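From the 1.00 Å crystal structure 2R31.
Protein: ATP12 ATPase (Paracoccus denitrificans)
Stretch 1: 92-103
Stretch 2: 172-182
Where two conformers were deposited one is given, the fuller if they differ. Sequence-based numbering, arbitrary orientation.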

ATOM      1  N   MET A  92       5.186  -5.965  11.837  1.00  7.95           N
ATOM      2  CA  MET A  92       5.829  -4.709  11.503  1.00  7.95           C
ATOM      3  C   MET A  92       4.804  -3.643  11.119  1.00  7.30           C
ATOM      4  O   MET A  92       4.886  -2.481  11.556  1.00  8.07           O
ATOM      5  CB  MET A  92       6.843  -4.987  10.367  1.00  9.15           C
ATOM      6  CG  MET A  92       7.594  -3.768   9.868  1.00  9.49           C
ATOM      7  SD  MET A  92       6.737  -2.763   8.680  1.00 11.23           S
ATOM      8  CE  MET A  92       6.728  -3.851   7.291  1.00 13.84           C
ATOM      9  N   LEU A  93       3.830  -4.017  10.286  1.00  6.79           N
ATOM     10  CA  LEU A  93       2.818  -3.039   9.877  1.00  6.86           C
ATOM     11  C   LEU A  93       1.937  -2.684  11.066  1.00  6.77           C
ATOM     12  O   LEU A  93       1.581  -1.501  11.286  1.00  7.33           O
ATOM     13  CB  LEU A  93       2.025  -3.545   8.697  1.00  6.48           C
ATOM     14  CG  LEU A  93       2.787  -3.659   7.393  1.00  6.61           C
ATOM     15  CD1 LEU A  93       1.942  -4.347   6.336  1.00  7.98           C
ATOM     16  CD2 LEU A  93       3.282  -2.294   6.910  1.00  7.43           C
ATOM     17  N   GLY A  94       1.551  -3.675  11.868  1.00  7.38           N
ATOM     18  CA  GLY A  94       0.729  -3.410  13.032  1.00  8.19           C
ATOM     19  C   GLY A  94       1.438  -2.467  14.008  1.00  7.85           C
ATOM     20  O   GLY A  94       0.775  -1.676  14.718  1.00  8.72           O
ATOM     21  N   ASP A  95       2.756  -2.546  14.104  1.00  7.87           N
ATOM     22  CA  ASP A  95       3.531  -1.703  14.987  1.00  8.76           C
ATOM     23  C   ASP A  95       3.491  -0.225  14.607  1.00  8.46           C
ATOM     24  O   ASP A  95       3.769   0.628  15.466  1.00 10.18           O
ATOM     25  CB  ASP A  95       4.964  -2.122  15.036  1.00 10.11           C
ATOM     26  CG  ASP A  95       5.242  -3.319  15.824  1.00 12.14           C
ATOM     27  OD1 ASP A  95       4.360  -3.785  16.620  1.00 13.02           O
ATOM     28  OD2 ASP A  95       6.376  -3.845  15.635  1.00 15.97           O
ATOM     29  N   TYR A  96       3.087   0.106  13.371  1.00  7.80           N
ATOM     30  CA  TYR A  96       2.900   1.524  13.061  1.00  8.25           C
ATOM     31  C   TYR A  96       1.774   2.143  13.898  1.00  8.32           C
ATOM     32  O   TYR A  96       1.716   3.361  14.016  1.00  9.31           O
ATOM     33  CB  TYR A  96       2.624   1.729  11.573  1.00  7.61           C
ATOM     34  CG  TYR A  96       3.847   1.865  10.710  1.00  7.54           C
ATOM     35  CD1 TYR A  96       4.565   0.758  10.277  1.00  8.00           C
ATOM     36  CD2 TYR A  96       4.313   3.121  10.339  1.00  9.09           C
ATOM     37  CE1 TYR A  96       5.655   0.876   9.495  1.00  9.49           C
ATOM     38  CE2 TYR A  96       5.413   3.229   9.512  1.00 10.50           C
ATOM     39  CZ  TYR A  96       6.095   2.085   9.097  1.00  9.71           C
ATOM     40  OH  TYR A  96       7.204   2.287   8.300  1.00 14.04           O
ATOM     41  N   GLY A  97       0.910   1.342  14.521  1.00  9.02           N
ATOM     42  CA  GLY A  97      -0.028   1.927  15.481  1.00 10.40           C
ATOM     43  C   GLY A  97       0.594   2.693  16.603  1.00  9.69           C
ATOM     44  O   GLY A  97      -0.004   3.546  17.188  1.00 11.64           O
ATOM     45  N   GLY A  98       1.811   2.335  16.957  1.00 10.14           N
ATOM     46  CA  GLY A  98       2.562   3.011  18.029  1.00 11.91           C
ATOM     47  C   GLY A  98       3.448   4.156  17.516  1.00 10.87           C
ATOM     48  O   GLY A  98       4.061   4.828  18.349  1.00 13.94           O
ATOM     49  N   THR A  99       3.527   4.351  16.210  1.00  9.68           N
ATOM     50  CA  THR A  99       4.344   5.344  15.556  1.00  9.77           C
ATOM     51  C   THR A  99       3.555   5.963  14.416  1.00  9.96           C
ATOM     52  O   THR A  99       4.023   6.041  13.272  1.00 13.58           O
ATOM     53  CB  THR A  99       5.665   4.738  14.997  1.00 11.16           C
ATOM     54  OG1 THR A  99       5.402   3.764  13.969  1.00 11.99           O
ATOM     55  CG2 THR A  99       6.535   4.075  16.052  1.00 14.22           C
ATOM     56  N   ASP A 100       2.299   6.357  14.691  1.00  7.81           N
ATOM     57  CA  ASP A 100       1.426   6.746  13.619  1.00  7.26           C
ATOM     58  C   ASP A 100       1.538   8.241  13.335  1.00  7.02           C
ATOM     59  O   ASP A 100       1.426   9.054  14.267  1.00  8.28           O
ATOM     60  CB  ASP A 100      -0.039   6.361  13.962  1.00  7.21           C
ATOM     61  CG  ASP A 100      -0.892   6.273  12.715  1.00  7.14           C
ATOM     62  OD1 ASP A 100      -1.157   7.342  12.094  1.00  7.63           O
ATOM     63  OD2 ASP A 100      -1.268   5.127  12.362  1.00  7.22           O
ATOM     64  N   LEU A 101       1.664   8.615  12.059  1.00  6.80           N
ATOM     65  CA  LEU A 101       1.637  10.018  11.656  1.00  7.04           C
ATOM     66  C   LEU A 101       0.531  10.804  12.375  1.00  7.33           C
ATOM     67  O   LEU A 101       0.723  11.954  12.761  1.00  8.91           O
ATOM     68  CB  LEU A 101       1.395  10.065  10.140  1.00  7.25           C
ATOM     69  CG  LEU A 101       1.462  11.437   9.491  1.00  8.31           C
ATOM     70  CD1 LEU A 101       2.920  11.890   9.326  1.00  9.67           C
ATOM     71  CD2 LEU A 101       0.762  11.419   8.125  1.00  9.87           C
ATOM     72  N   LEU A 102      -0.655  10.200  12.479  1.00  7.24           N
ATOM     73  CA  LEU A 102      -1.822  10.925  12.957  0.58  7.86           C
ATOM     74  C   LEU A 102      -1.742  11.224  14.458  1.00  8.43           C
ATOM     75  O   LEU A 102      -2.530  12.066  14.955  1.00 10.14           O
ATOM     76  CB  LEU A 102      -3.110  10.206  12.658  0.58  8.03           C
ATOM     77  CG  LEU A 102      -3.357   9.729  11.237  0.58  8.72           C
ATOM     78  CD1 LEU A 102      -4.830   9.335  11.099  0.58 11.81           C
ATOM     79  CD2 LEU A 102      -3.001  10.766  10.166  0.58  9.72           C
ATOM     80  N   SER A 103      -0.867  10.538  15.184  1.00  8.51           N
ATOM     81  CA  SER A 103      -0.679  10.759  16.634  1.00 10.24           C
ATOM     82  C   SER A 103       0.303  11.865  16.931  1.00 10.40           C
ATOM     83  O   SER A 103       0.251  12.423  18.031  1.00 12.71           O
ATOM     84  CB  SER A 103      -0.121   9.498  17.325  1.00 11.47           C
ATOM     85  OG  SER A 103      -1.068   8.469  17.402  1.00 13.66           O
ATOM     86  N   LEU A 172       0.486   1.438   1.611  1.00  5.46           N
ATOM     87  CA  LEU A 172      -0.537   2.338   2.136  1.00  5.58           C
ATOM     88  C   LEU A 172      -0.258   2.748   3.575  1.00  5.57           C
ATOM     89  O   LEU A 172      -0.764   3.780   4.022  1.00  6.98           O
ATOM     90  CB  LEU A 172      -1.925   1.701   1.985  1.00  5.54           C
ATOM     91  CG  LEU A 172      -2.384   1.514   0.558  1.00  5.93           C
ATOM     92  CD1 LEU A 172      -3.625   0.600   0.529  1.00  7.21           C
ATOM     93  CD2 LEU A 172      -2.636   2.801  -0.173  1.00  7.74           C
ATOM     94  N   VAL A 173       0.545   1.967   4.294  1.00  5.17           N
ATOM     95  CA  VAL A 173       1.011   2.292   5.625  1.00  5.21           C
ATOM     96  C   VAL A 173       2.369   2.982   5.588  1.00  5.34           C
ATOM     97  O   VAL A 173       2.577   4.031   6.166  1.00  6.12           O
ATOM     98  CB  VAL A 173       1.088   1.030   6.526  1.00  5.44           C
ATOM     99  CG1 VAL A 173       1.735   1.315   7.865  1.00  6.21           C
ATOM    100  CG2 VAL A 173      -0.318   0.452   6.694  1.00  6.26           C
ATOM    101  N   THR A 174       3.352   2.339   4.915  1.00  6.11           N
ATOM    102  CA  THR A 174       4.733   2.808   5.041  1.00  7.17           C
ATOM    103  C   THR A 174       4.992   4.092   4.327  1.00  7.42           C
ATOM    104  O   THR A 174       5.833   4.911   4.799  1.00  8.73           O
ATOM    105  CB  THR A 174       5.746   1.716   4.612  1.00  8.45           C
ATOM    106  OG1 THR A 174       5.509   1.436   3.231  1.00  8.70           O
ATOM    107  CG2 THR A 174       5.589   0.447   5.407  1.00  9.18           C
ATOM    108  N   LEU A 175       4.367   4.354   3.195  0.66  6.94           N
ATOM    109  CA  LEU A 175       4.707   5.570   2.467  0.66  8.50           C
ATOM    110  C   LEU A 175       4.176   6.792   3.216  0.66  7.70           C
ATOM    111  O   LEU A 175       4.964   7.732   3.480  0.66  9.66           O
ATOM    112  CB  LEU A 175       4.327   5.437   0.988  0.66  9.80           C
ATOM    113  CG  LEU A 175       4.860   4.178   0.266  0.66  8.96           C
ATOM    114  CD1 LEU A 175       4.388   4.164  -1.179  0.66 10.56           C
ATOM    115  CD2 LEU A 175       6.376   4.029   0.350  0.66 13.19           C
ATOM    116  N   PRO A 176       2.906   6.882   3.678  1.00  7.25           N
ATOM    117  CA  PRO A 176       2.527   8.007   4.499  1.00  8.36           C
ATOM    118  C   PRO A 176       2.993   7.925   5.939  1.00  7.40           C
ATOM    119  O   PRO A 176       2.987   8.913   6.677  1.00  9.37           O
ATOM    120  CB  PRO A 176       1.002   7.974   4.397  1.00  9.56           C
ATOM    121  CG  PRO A 176       0.622   6.523   4.222  1.00 10.04           C
ATOM    122  CD  PRO A 176       1.759   6.035   3.292  1.00  7.57           C
ATOM    123  N   GLY A 177       3.376   6.723   6.381  1.00  6.90           N
ATOM    124  CA  GLY A 177       3.777   6.515   7.769  1.00  7.18           C
ATOM    125  C   GLY A 177       2.641   6.426   8.763  1.00  6.32           C
ATOM    126  O   GLY A 177       2.783   6.884   9.914  1.00  7.11           O
ATOM    127  N   SER A 178       1.539   5.829   8.376  1.00  6.40           N
ATOM    128  CA  SER A 178       0.352   5.759   9.204  1.00  5.84           C
ATOM    129  C   SER A 178      -0.366   4.427   9.002  1.00  5.54           C
ATOM    130  O   SER A 178      -0.841   4.128   7.904  1.00  5.91           O
ATOM    131  CB  SER A 178      -0.621   6.887   8.860  1.00  6.44           C
ATOM    132  OG  SER A 178      -1.822   6.785   9.584  1.00  6.65           O
ATOM    133  N   LEU A 179      -0.489   3.652  10.100  1.00  5.79           N
ATOM    134  CA  LEU A 179      -1.374   2.489  10.031  1.00  5.33           C
ATOM    135  C   LEU A 179      -2.813   2.906   9.874  1.00  5.37           C
ATOM    136  O   LEU A 179      -3.558   2.235   9.142  1.00  6.15           O
ATOM    137  CB  LEU A 179      -1.180   1.624  11.309  1.00  5.98           C
ATOM    138  CG  LEU A 179      -2.053   0.374  11.324  1.00  5.99           C
ATOM    139  CD1 LEU A 179      -1.784  -0.547  10.175  1.00  6.54           C
ATOM    140  CD2 LEU A 179      -1.832  -0.359  12.654  1.00  8.10           C
ATOM    141  N   ILE A 180      -3.246   3.963  10.571  1.00  5.71           N
ATOM    142  CA  ILE A 180      -4.645   4.365  10.464  1.00  6.09           C
ATOM    143  C   ILE A 180      -5.009   4.746   9.031  1.00  5.76           C
ATOM    144  O   ILE A 180      -6.075   4.339   8.534  1.00  6.19           O
ATOM    145  CB  ILE A 180      -4.989   5.467  11.457  1.00  7.38           C
ATOM    146  CG1 ILE A 180      -4.716   5.029  12.909  1.00  8.83           C
ATOM    147  CG2 ILE A 180      -6.428   5.937  11.276  1.00  8.47           C
ATOM    148  CD1 ILE A 180      -5.273   3.636  13.295  1.00 11.41           C
ATOM    149  N   LEU A 181      -4.163   5.530   8.349  1.00  5.75           N
ATOM    150  CA  LEU A 181      -4.500   5.856   6.970  1.00  6.00           C
ATOM    151  C   LEU A 181      -4.511   4.646   6.084  1.00  5.70           C
ATOM    152  O   LEU A 181      -5.361   4.518   5.174  1.00  6.73           O
ATOM    153  CB  LEU A 181      -3.543   6.904   6.391  1.00  6.29           C
ATOM    154  CG  LEU A 181      -3.593   8.303   7.028  1.00  6.96           C
ATOM    155  CD1 LEU A 181      -2.560   9.195   6.362  1.00  8.01           C
ATOM    156  CD2 LEU A 181      -4.974   8.916   6.940  1.00  9.04           C
ATOM    157  N   GLY A 182      -3.592   3.689   6.279  1.00  5.67           N
ATOM    158  CA  GLY A 182      -3.617   2.495   5.461  1.00  5.78           C
ATOM    159  C   GLY A 182      -4.870   1.643   5.689  1.00  5.54           C
ATOM    160  O   GLY A 182      -5.503   1.177   4.735  1.00  5.81           O
TER

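The apolar centre of the contact is built around Y96 and L179, whose CA-to-CB bonds both point toward the opposing stretch and whose CA atoms lie 5.3 Å apart. Y96 CB rests on L179 CB at 3.8 Å, and the Y96 ring (chi1 near -87°) lies against V173. V173 CG1 sits over one face of the ring, 3.9 Å from its centroid and 23° off the normal, a CH-pi contact that brings Y96 CG within 3.6 Å of V173 CG1. V173 is compact and apolar, which fits a place against the ring face. At the far end of the ring, Y96 OH comes within 3.8 Å of T174 CG2, so the threonine offers its methyl to the contact while its hydroxyl, T174 OG1, is hydrogen-bonded to a residue just outside the stretch.

L93 starts out sideways, but its end reaches the second stretch: L93 CD2 packs 4.0 Å from V173 CB and 3.9 Å from T174 CG2. L179 (t, p) inserts its two methyls against the backbone of the first stretch, with L179 CD1 3.7 Å from L93 O and L179 CD2 3.6 Å from G94 O and 3.7 Å from G97 N.

Farther along, L102 covers the start of the second helix of stretch 2, placing L102 CD1 3.8 Å from I180 CG2 and L102 CD2 4.0 Å from L181 CG. L101, more exposed, lays L101 CB 4.0 Å from S178 CB.

Polar bonds fasten this end. G177, with positive phi, a conformation that favours glycine, turns the chain out of the preceding helix, and its carbonyl receives the backbone bond from L101 N to G177 O (3.0 Å). The buried carboxylate of D100 meets the N-terminus of the next helix, where free amides need acceptors. I180 N donates to D100 OD2 at 2.9 Å, nearly straight at 169°, and L179 N lies 2.8 Å from the same D100 OD2. D100 OD1 accepts from S178 OG at 2.7 Å and, within its own stretch, from L102 N at 2.9 Å. S178, the N-cap residue, uses its hydroxyl twice: S178 OG gives its proton to D100 OD1 and accepts the capping bond from L181 N at 2.9 Å. Aspartate and serine thus supply acceptors to the helix start and join it to the first stretch. Together the two stretches bury 650 Å².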